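Local coordinates for protein enolase (Unidentified, PDB 3DIP) that probably catalyses metal-assisted abstraction of a proton next to a substrate carboxylate, as other enolase-superfamily members do, although its own substrate is not established, at residues 241-245 and 290-294. Residues are numbered along the deposited sequence; the frame is centred on the assembly and turned at random.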
loop_
_atom_site.group_PDB
_atom_site.type_symbol
_atom_site.label_atom_id
_atom_site.label_comp_id
_atom_site.label_asym_id
_atom_site.label_seq_id
_atom_site.Cartn_x
_atom_site.Cartn_y
_atom_site.Cartn_z
ATOM N N VAL A 241 3.071 -2.419 -31.847
ATOM C CA VAL A 241 1.911 -3.308 -31.752
ATOM C C VAL A 241 0.836 -2.602 -30.959
ATOM O O VAL A 241 1.152 -1.857 -30.031
ATOM C CB VAL A 241 2.235 -4.678 -31.081
ATOM C CG1 VAL A 241 3.250 -5.456 -31.914
ATOM C CG2 VAL A 241 2.673 -4.526 -29.585
ATOM N N LEU A 242 -0.421 -2.800 -31.350
ATOM C CA LEU A 242 -1.536 -2.218 -30.634
ATOM C C LEU A 242 -1.665 -2.861 -29.234
ATOM O O LEU A 242 -1.870 -2.168 -28.222
ATOM C CB LEU A 242 -2.826 -2.353 -31.446
ATOM C CG LEU A 242 -4.146 -1.938 -30.779
ATOM C CD1 LEU A 242 -4.141 -0.477 -30.347
ATOM C CD2 LEU A 242 -5.337 -2.261 -31.686
ATOM N N TRP A 243 -1.533 -4.183 -29.185
ATOM C CA TRP A 243 -1.581 -4.889 -27.926
ATOM C C TRP A 243 -0.906 -6.239 -28.004
ATOM O O TRP A 243 -0.802 -6.848 -29.089
ATOM C CB TRP A 243 -3.009 -5.000 -27.353
ATOM C CG TRP A 243 -3.964 -5.973 -27.995
ATOM C CD1 TRP A 243 -3.767 -7.330 -28.228
ATOM C CD2 TRP A 243 -5.319 -5.690 -28.399
ATOM N NE1 TRP A 243 -4.909 -7.884 -28.788
ATOM C CE2 TRP A 243 -5.871 -6.900 -28.905
ATOM C CE3 TRP A 243 -6.112 -4.526 -28.397
ATOM C CZ2 TRP A 243 -7.199 -6.976 -29.402
ATOM C CZ3 TRP A 243 -7.423 -4.595 -28.899
ATOM C CH2 TRP A 243 -7.952 -5.822 -29.396
ATOM N N VAL A 244 -0.412 -6.667 -26.846
ATOM C CA VAL A 244 0.100 -8.006 -26.678
ATOM C C VAL A 244 -0.935 -8.730 -25.827
ATOM O O VAL A 244 -1.240 -8.312 -24.686
ATOM C CB VAL A 244 1.469 -8.020 -26.004
ATOM C CG1 VAL A 244 2.011 -9.424 -25.953
ATOM C CG2 VAL A 244 2.429 -7.106 -26.756
ATOM N N GLU A 245 -1.484 -9.794 -26.413
ATOM C CA GLU A 245 -2.626 -10.477 -25.849
ATOM C C GLU A 245 -2.271 -11.747 -25.075
ATOM O O GLU A 245 -1.571 -12.633 -25.577
ATOM C CB GLU A 245 -3.654 -10.782 -26.931
ATOM C CG GLU A 245 -5.014 -11.024 -26.338
ATOM C CD GLU A 245 -6.103 -11.150 -27.363
ATOM O OE1 GLU A 245 -5.912 -10.682 -28.523
ATOM O OE2 GLU A 245 -7.170 -11.707 -26.986
ATOM N N ASP A 290 -4.303 -3.034 -20.499
ATOM C CA ASP A 290 -4.687 -1.842 -21.239
ATOM C C ASP A 290 -6.001 -2.060 -22.016
ATOM O O ASP A 290 -6.688 -1.102 -22.372
ATOM C CB ASP A 290 -3.552 -1.429 -22.184
ATOM C CG ASP A 290 -2.265 -1.088 -21.442
ATOM O OD1 ASP A 290 -2.164 0.043 -20.932
ATOM O OD2 ASP A 290 -1.359 -1.955 -21.352
ATOM N N PHE A 291 -6.341 -3.316 -22.288
ATOM C CA PHE A 291 -7.540 -3.625 -23.061
ATOM C C PHE A 291 -8.206 -4.822 -22.441
ATOM O O PHE A 291 -7.513 -5.742 -21.971
ATOM C CB PHE A 291 -7.191 -3.992 -24.512
ATOM C CG PHE A 291 -6.464 -2.918 -25.271
ATOM C CD1 PHE A 291 -7.157 -2.073 -26.139
ATOM C CD2 PHE A 291 -5.085 -2.782 -25.160
ATOM C CE1 PHE A 291 -6.475 -1.084 -26.882
ATOM C CE2 PHE A 291 -4.384 -1.791 -25.890
ATOM C CZ PHE A 291 -5.082 -0.951 -26.749
ATOM N N VAL A 292 -9.541 -4.818 -22.453
ATOM C CA VAL A 292 -10.331 -5.962 -21.987
ATOM C C VAL A 292 -10.850 -6.796 -23.165
ATOM O O VAL A 292 -11.476 -6.272 -24.075
ATOM C CB VAL A 292 -11.503 -5.486 -21.093
ATOM C CG1 VAL A 292 -12.359 -6.662 -20.634
ATOM C CG2 VAL A 292 -10.980 -4.680 -19.889
ATOM N N MET A 293 -10.547 -8.089 -23.164
ATOM C CA MET A 293 -11.083 -9.042 -24.145
ATOM C C MET A 293 -11.999 -9.988 -23.392
ATOM O O MET A 293 -11.733 -10.342 -22.229
ATOM C CB MET A 293 -9.952 -9.847 -24.776
ATOM C CG MET A 293 -10.363 -10.983 -25.776
ATOM S SD MET A 293 -10.840 -10.405 -27.421
ATOM C CE MET A 293 -9.417 -9.407 -27.777
ATOM N N LEU A 294 -13.086 -10.400 -24.026
ATOM C CA LEU A 294 -13.909 -11.447 -23.434
ATOM C C LEU A 294 -14.575 -12.243 -24.529
ATOM O O LEU A 294 -14.776 -11.732 -25.615
ATOM C CB LEU A 294 -14.943 -10.870 -22.449
ATOM C CG LEU A 294 -16.167 -10.121 -22.996
ATOM C CD1 LEU A 294 -17.140 -9.944 -21.882
ATOM C CD2 LEU A 294 -15.805 -8.791 -23.625
#
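This is a next-but-one strand contact inside the (β/α)7β barrel, the enolase superfamily's modified TIM barrel, made mainly by interior side chains. The axes of strands 243-245 and 291-294 approach to 9.5 Å at 38°; the CA atoms of Trp243 and Phe291 are 7.8 Å apart. Trp243 CE3 lies over one face of the Phe291 ring, 3.5 Å from Phe291 CD1; the six-membered ring of Trp243 and the Phe291 ring form an oblique pair, centroids 4.9 Å apart, planes at 55°. Leu242 adds CD1, 3.7 Å from Phe291 CZ, and O, 3.4 Å from Phe291 CE2. Two residues on (Glu245 and Met293 CA atoms 8.7 Å apart), Met293 CE touches Glu245 OE2 (3.3 Å) and Trp243 CZ2 (3.7 Å). Trp243 NE1 donates a 3.0 Å hydrogen bond to Glu245 OE1, salt-bridged to Lys176; Glu245, ending its strand near Glu219, is consistent with a superfamily metal-ligand carboxylate. Strand 268-270 separates the two strands; His227 of a second subunit meets Phe291, and Val292 and Leu294 pack outside on helix 277-285.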